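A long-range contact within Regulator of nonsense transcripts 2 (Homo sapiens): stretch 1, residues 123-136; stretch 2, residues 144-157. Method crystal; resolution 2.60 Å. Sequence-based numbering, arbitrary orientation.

Stretch 1 123-136: SLLQVWKKHFEARK
Stretch 2, residues 144-157: TKLRTDLRFIAELT

Two α-helices of Regulator of nonsense transcripts 2, residues 123-136 and 144-157, pack nearly antiparallel (155° between N-to-C directions), their axes approaching to 12.5 Å. Both run helical from end to end, with phi/psi mostly near -60/-45. The register is set by Trp 128 CA and Ile 153 CA, 8.4 Å apart, and by Phe 132 CA and Leu 146 CA, 9.3 Å apart. The wide spacing leaves room for large side chains, and the contact buries 507 Å² in all; Leu 124, Trp 128, Phe 132, Phe 152, Ile 153 and Leu 156 are buried.

The principal bump is Trp 128 (chi1 -86°, chi2 119°), a knob in the hollow formed by Asp 149, Phe 152, Ile 153 and Leu 156. Its broad, flat indole fills this four-residue hollow, offering both face and edge. Ile 153 (p, t) lays CG2 over one face, 3.7 Å from the centroid of the five-membered ring and 11° off its normal. The six-membered ring turns its edge toward the face of Phe 152 (chi1 t, chi2 -4°), with centroids 5.8 Å apart and planes at 83°; Trp 128 CZ2 lies 3.7 Å from Phe 152 CD2. Trp 128 NE1 is 3.8 Å from Leu 156 CD1, and that same methyl touches Leu 124 CD2 at 3.6 Å, joining Leu 124 (t, p) to Leu 156 (m, t).

One turn beyond Trp 128, Phe 132 (m, chi2 -56°) leaves its helix sideways, but its ring reaches across: CE2 comes within 4.1 Å of Ile 153 CD1, and CE1 within 4.1 Å of Leu 146 CD1 (Leu 146 t, p).

One wall of the hollow is polar: Asp 149 (chi1 m, chi2 6°) is buried, its OD2 3.4 Å from Trp 128 CZ3 at the indole edge. Lys 145 (t, p, t, p) reaches toward the first helix, and its NZ offsets the buried charge through a salt bridge with Asp 149 OD1, one turn on in its own helix, at 2.9 Å. Poorly ordered Arg 135 (chi1 m) brings Lys 145 CG to the edge of its guanidinium, 3.3 Å from Arg 135 NH2.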

# COMPACT_ATOMS: atom_id res chain seq x y z
N SER A 123 -6.33 20.16 1.85
CA SER A 123 -5.15 20.19 2.73
C SER A 123 -4.42 18.85 2.77
O SER A 123 -3.20 18.81 2.62
CB SER A 123 -5.54 20.58 4.14
OG SER A 123 -6.49 21.64 4.11
N LEU A 124 -5.17 17.76 2.97
CA LEU A 124 -4.57 16.41 3.03
C LEU A 124 -3.81 16.12 1.74
O LEU A 124 -2.64 15.73 1.77
CB LEU A 124 -5.65 15.34 3.26
CG LEU A 124 -5.15 13.92 3.55
CD1 LEU A 124 -4.46 13.86 4.91
CD2 LEU A 124 -6.27 12.89 3.49
N LEU A 125 -4.48 16.33 0.61
CA LEU A 125 -3.86 16.14 -0.69
C LEU A 125 -2.60 16.98 -0.79
O LEU A 125 -1.52 16.46 -1.05
CB LEU A 125 -4.82 16.54 -1.81
CG LEU A 125 -4.28 16.51 -3.24
CD1 LEU A 125 -3.86 15.10 -3.61
CD2 LEU A 125 -5.34 17.05 -4.20
N GLN A 126 -2.74 18.28 -0.56
CA GLN A 126 -1.64 19.22 -0.75
C GLN A 126 -0.44 18.83 0.13
O GLN A 126 0.69 18.80 -0.35
CB GLN A 126 -2.11 20.65 -0.48
CG GLN A 126 -1.08 21.72 -0.79
CD GLN A 126 -0.47 22.34 0.46
OE1 GLN A 126 0.85 22.53 0.45
NE2 GLN A 126 -1.18 22.66 1.43
N VAL A 127 -0.70 18.46 1.38
CA VAL A 127 0.36 18.08 2.30
C VAL A 127 1.02 16.74 1.95
O VAL A 127 2.21 16.55 2.24
CB VAL A 127 -0.14 18.03 3.76
CG1 VAL A 127 0.99 17.66 4.71
CG2 VAL A 127 -0.74 19.37 4.15
N TRP A 128 0.27 15.81 1.36
CA TRP A 128 0.88 14.60 0.80
C TRP A 128 1.81 14.91 -0.34
O TRP A 128 2.87 14.30 -0.47
CB TRP A 128 -0.18 13.61 0.31
CG TRP A 128 -0.72 12.67 1.36
CD1 TRP A 128 -2.02 12.54 1.80
CD2 TRP A 128 0.03 11.67 2.13
NE1 TRP A 128 -2.13 11.58 2.77
CE2 TRP A 128 -0.94 11.02 3.01
CE3 TRP A 128 1.36 11.28 2.17
CZ2 TRP A 128 -0.57 10.02 3.89
CZ3 TRP A 128 1.72 10.27 3.06
CH2 TRP A 128 0.77 9.65 3.91
N LYS A 129 1.41 15.84 -1.21
CA LYS A 129 2.27 16.23 -2.33
C LYS A 129 3.60 16.82 -1.84
O LYS A 129 4.67 16.39 -2.28
CB LYS A 129 1.57 17.21 -3.25
CG LYS A 129 0.65 16.57 -4.27
CD LYS A 129 -0.02 17.65 -5.11
CE LYS A 129 -1.07 17.09 -6.06
NZ LYS A 129 -2.04 18.15 -6.44
N LYS A 130 3.53 17.78 -0.92
CA LYS A 130 4.73 18.35 -0.31
C LYS A 130 5.59 17.24 0.30
O LYS A 130 6.80 17.21 0.13
CB LYS A 130 4.39 19.36 0.80
CG LYS A 130 3.62 20.60 0.34
CD LYS A 130 4.47 21.54 -0.50
CE LYS A 130 3.64 22.70 -1.03
NZ LYS A 130 4.37 23.49 -2.06
N HIS A 131 4.94 16.31 1.00
CA HIS A 131 5.64 15.22 1.66
C HIS A 131 6.42 14.37 0.69
O HIS A 131 7.52 13.93 0.99
CB HIS A 131 4.66 14.38 2.47
CG HIS A 131 5.30 13.24 3.23
ND1 HIS A 131 5.63 13.34 4.53
CD2 HIS A 131 5.64 11.95 2.83
CE1 HIS A 131 6.16 12.17 4.95
NE2 HIS A 131 6.17 11.32 3.91
N PHE A 132 5.86 14.13 -0.50
CA PHE A 132 6.60 13.40 -1.54
C PHE A 132 7.63 14.29 -2.25
O PHE A 132 8.47 13.78 -2.98
CB PHE A 132 5.65 12.76 -2.57
CG PHE A 132 4.79 11.67 -1.99
CD1 PHE A 132 5.37 10.58 -1.35
CD2 PHE A 132 3.41 11.73 -2.09
CE1 PHE A 132 4.58 9.58 -0.81
CE2 PHE A 132 2.62 10.72 -1.56
CZ PHE A 132 3.20 9.65 -0.92
N GLU A 133 7.55 15.61 -2.04
CA GLU A 133 8.63 16.52 -2.44
C GLU A 133 9.82 16.29 -1.51
O GLU A 133 10.89 15.89 -1.96
CB GLU A 133 8.19 17.98 -2.36
CG GLU A 133 8.57 18.79 -3.58
CD GLU A 133 7.62 18.50 -4.73
OE1 GLU A 133 6.47 18.99 -4.68
OE2 GLU A 133 8.03 17.78 -5.67
N ALA A 134 9.60 16.52 -0.22
CA ALA A 134 10.65 16.36 0.79
C ALA A 134 11.43 15.06 0.62
O ALA A 134 12.64 15.03 0.78
CB ALA A 134 10.05 16.44 2.18
N ARG A 135 10.72 13.97 0.30
CA ARG A 135 11.36 12.67 0.09
C ARG A 135 12.33 12.66 -1.08
O ARG A 135 13.45 12.17 -0.94
CB ARG A 135 10.31 11.58 -0.17
CG ARG A 135 9.62 11.06 1.07
CD ARG A 135 9.24 9.59 0.92
NE ARG A 135 8.76 9.02 2.17
CZ ARG A 135 9.52 8.73 3.23
NH1 ARG A 135 10.83 8.97 3.22
NH2 ARG A 135 8.97 8.21 4.31
N LYS A 136 11.90 13.20 -2.21
CA LYS A 136 12.65 13.11 -3.48
C LYS A 136 14.11 13.57 -3.43
O LYS A 136 14.94 13.06 -4.20
CB LYS A 136 11.89 13.83 -4.62
CG LYS A 136 10.95 12.92 -5.39
CD LYS A 136 9.84 13.67 -6.13
CE LYS A 136 8.92 12.70 -6.86
NZ LYS A 136 7.50 13.16 -6.92
N THR A 144 9.82 1.59 4.68
CA THR A 144 8.78 1.20 5.63
C THR A 144 7.60 2.18 5.61
O THR A 144 6.44 1.77 5.57
CB THR A 144 9.35 1.11 7.06
OG1 THR A 144 10.58 0.37 7.04
CG2 THR A 144 8.37 0.43 7.99
N LYS A 145 7.90 3.48 5.61
CA LYS A 145 6.86 4.52 5.60
C LYS A 145 6.23 4.68 4.21
O LYS A 145 5.00 4.79 4.10
CB LYS A 145 7.44 5.85 6.10
CG LYS A 145 6.48 7.04 6.10
CD LYS A 145 5.35 6.90 7.10
CE LYS A 145 4.75 8.25 7.49
NZ LYS A 145 4.47 9.14 6.32
N LEU A 146 7.06 4.69 3.17
CA LEU A 146 6.55 4.75 1.79
C LEU A 146 5.60 3.58 1.49
O LEU A 146 4.63 3.74 0.75
CB LEU A 146 7.68 4.77 0.76
CG LEU A 146 7.28 4.74 -0.72
CD1 LEU A 146 6.49 5.98 -1.13
CD2 LEU A 146 8.50 4.57 -1.60
N ARG A 147 5.88 2.41 2.06
CA ARG A 147 4.99 1.26 1.87
C ARG A 147 3.59 1.59 2.36
O ARG A 147 2.62 1.53 1.59
CB ARG A 147 5.50 0.02 2.59
CG ARG A 147 4.70 -1.22 2.25
CD ARG A 147 5.38 -2.51 2.68
NE ARG A 147 5.03 -2.84 4.05
CZ ARG A 147 5.82 -2.70 5.11
NH1 ARG A 147 7.07 -2.25 5.00
NH2 ARG A 147 5.35 -3.04 6.31
N THR A 148 3.49 1.96 3.63
CA THR A 148 2.21 2.31 4.23
C THR A 148 1.60 3.52 3.54
O THR A 148 0.41 3.52 3.22
CB THR A 148 2.36 2.58 5.73
OG1 THR A 148 3.09 1.50 6.33
CG2 THR A 148 1.00 2.67 6.40
N ASP A 149 2.42 4.54 3.29
CA ASP A 149 1.94 5.75 2.63
C ASP A 149 1.20 5.43 1.34
O ASP A 149 0.10 5.93 1.10
CB ASP A 149 3.10 6.71 2.31
CG ASP A 149 3.61 7.47 3.52
OD1 ASP A 149 3.15 7.19 4.65
OD2 ASP A 149 4.47 8.36 3.34
N LEU A 150 1.82 4.58 0.52
CA LEU A 150 1.23 4.22 -0.76
C LEU A 150 -0.12 3.54 -0.55
O LEU A 150 -1.10 3.87 -1.21
CB LEU A 150 2.17 3.34 -1.58
CG LEU A 150 1.80 3.22 -3.06
CD1 LEU A 150 2.05 4.53 -3.78
CD2 LEU A 150 2.57 2.08 -3.72
N ARG A 151 -0.18 2.61 0.39
CA ARG A 151 -1.45 1.97 0.70
C ARG A 151 -2.45 2.99 1.20
O ARG A 151 -3.63 2.95 0.84
CB ARG A 151 -1.27 0.88 1.74
CG ARG A 151 -2.59 0.32 2.24
CD ARG A 151 -2.38 -0.63 3.40
NE ARG A 151 -3.66 -1.09 3.94
CZ ARG A 151 -3.77 -1.91 4.98
NH1 ARG A 151 -2.69 -2.36 5.60
NH2 ARG A 151 -4.98 -2.28 5.40
N PHE A 152 -1.98 3.89 2.06
CA PHE A 152 -2.83 4.90 2.68
C PHE A 152 -3.44 5.80 1.61
O PHE A 152 -4.67 5.90 1.52
CB PHE A 152 -2.01 5.71 3.70
CG PHE A 152 -2.84 6.54 4.67
CD1 PHE A 152 -4.22 6.64 4.59
CD2 PHE A 152 -2.19 7.24 5.68
CE1 PHE A 152 -4.93 7.42 5.48
CE2 PHE A 152 -2.90 8.03 6.58
CZ PHE A 152 -4.27 8.11 6.48
N ILE A 153 -2.63 6.43 0.76
CA ILE A 153 -3.18 7.30 -0.30
C ILE A 153 -4.08 6.52 -1.27
O ILE A 153 -5.06 7.09 -1.81
CB ILE A 153 -2.11 8.12 -1.07
CG1 ILE A 153 -1.20 7.21 -1.88
CG2 ILE A 153 -1.30 8.99 -0.11
CD1 ILE A 153 -0.21 7.99 -2.72
N ALA A 154 -3.76 5.24 -1.47
CA ALA A 154 -4.64 4.32 -2.22
C ALA A 154 -6.04 4.23 -1.59
O ALA A 154 -7.02 4.51 -2.27
CB ALA A 154 -4.02 2.93 -2.30
N GLU A 155 -6.13 3.88 -0.31
CA GLU A 155 -7.45 3.82 0.35
C GLU A 155 -8.16 5.15 0.27
O GLU A 155 -9.35 5.20 -0.08
CB GLU A 155 -7.35 3.41 1.82
CG GLU A 155 -7.25 1.91 2.06
CD GLU A 155 -8.39 1.11 1.48
OE1 GLU A 155 -9.54 1.60 1.38
OE2 GLU A 155 -8.14 -0.05 1.12
N LEU A 156 -7.45 6.23 0.60
CA LEU A 156 -8.05 7.56 0.61
C LEU A 156 -8.68 7.90 -0.74
O LEU A 156 -9.66 8.65 -0.80
CB LEU A 156 -7.01 8.63 0.99
CG LEU A 156 -6.60 8.67 2.46
CD1 LEU A 156 -5.38 9.56 2.62
CD2 LEU A 156 -7.75 9.17 3.31
N THR A 157 -8.12 7.37 -1.82
CA THR A 157 -8.73 7.53 -3.12
C THR A 157 -9.94 6.60 -3.25
O THR A 157 -11.05 7.04 -3.53
CB THR A 157 -7.70 7.29 -4.25
OG1 THR A 157 -6.49 8.00 -3.96
CG2 THR A 157 -8.25 7.75 -5.59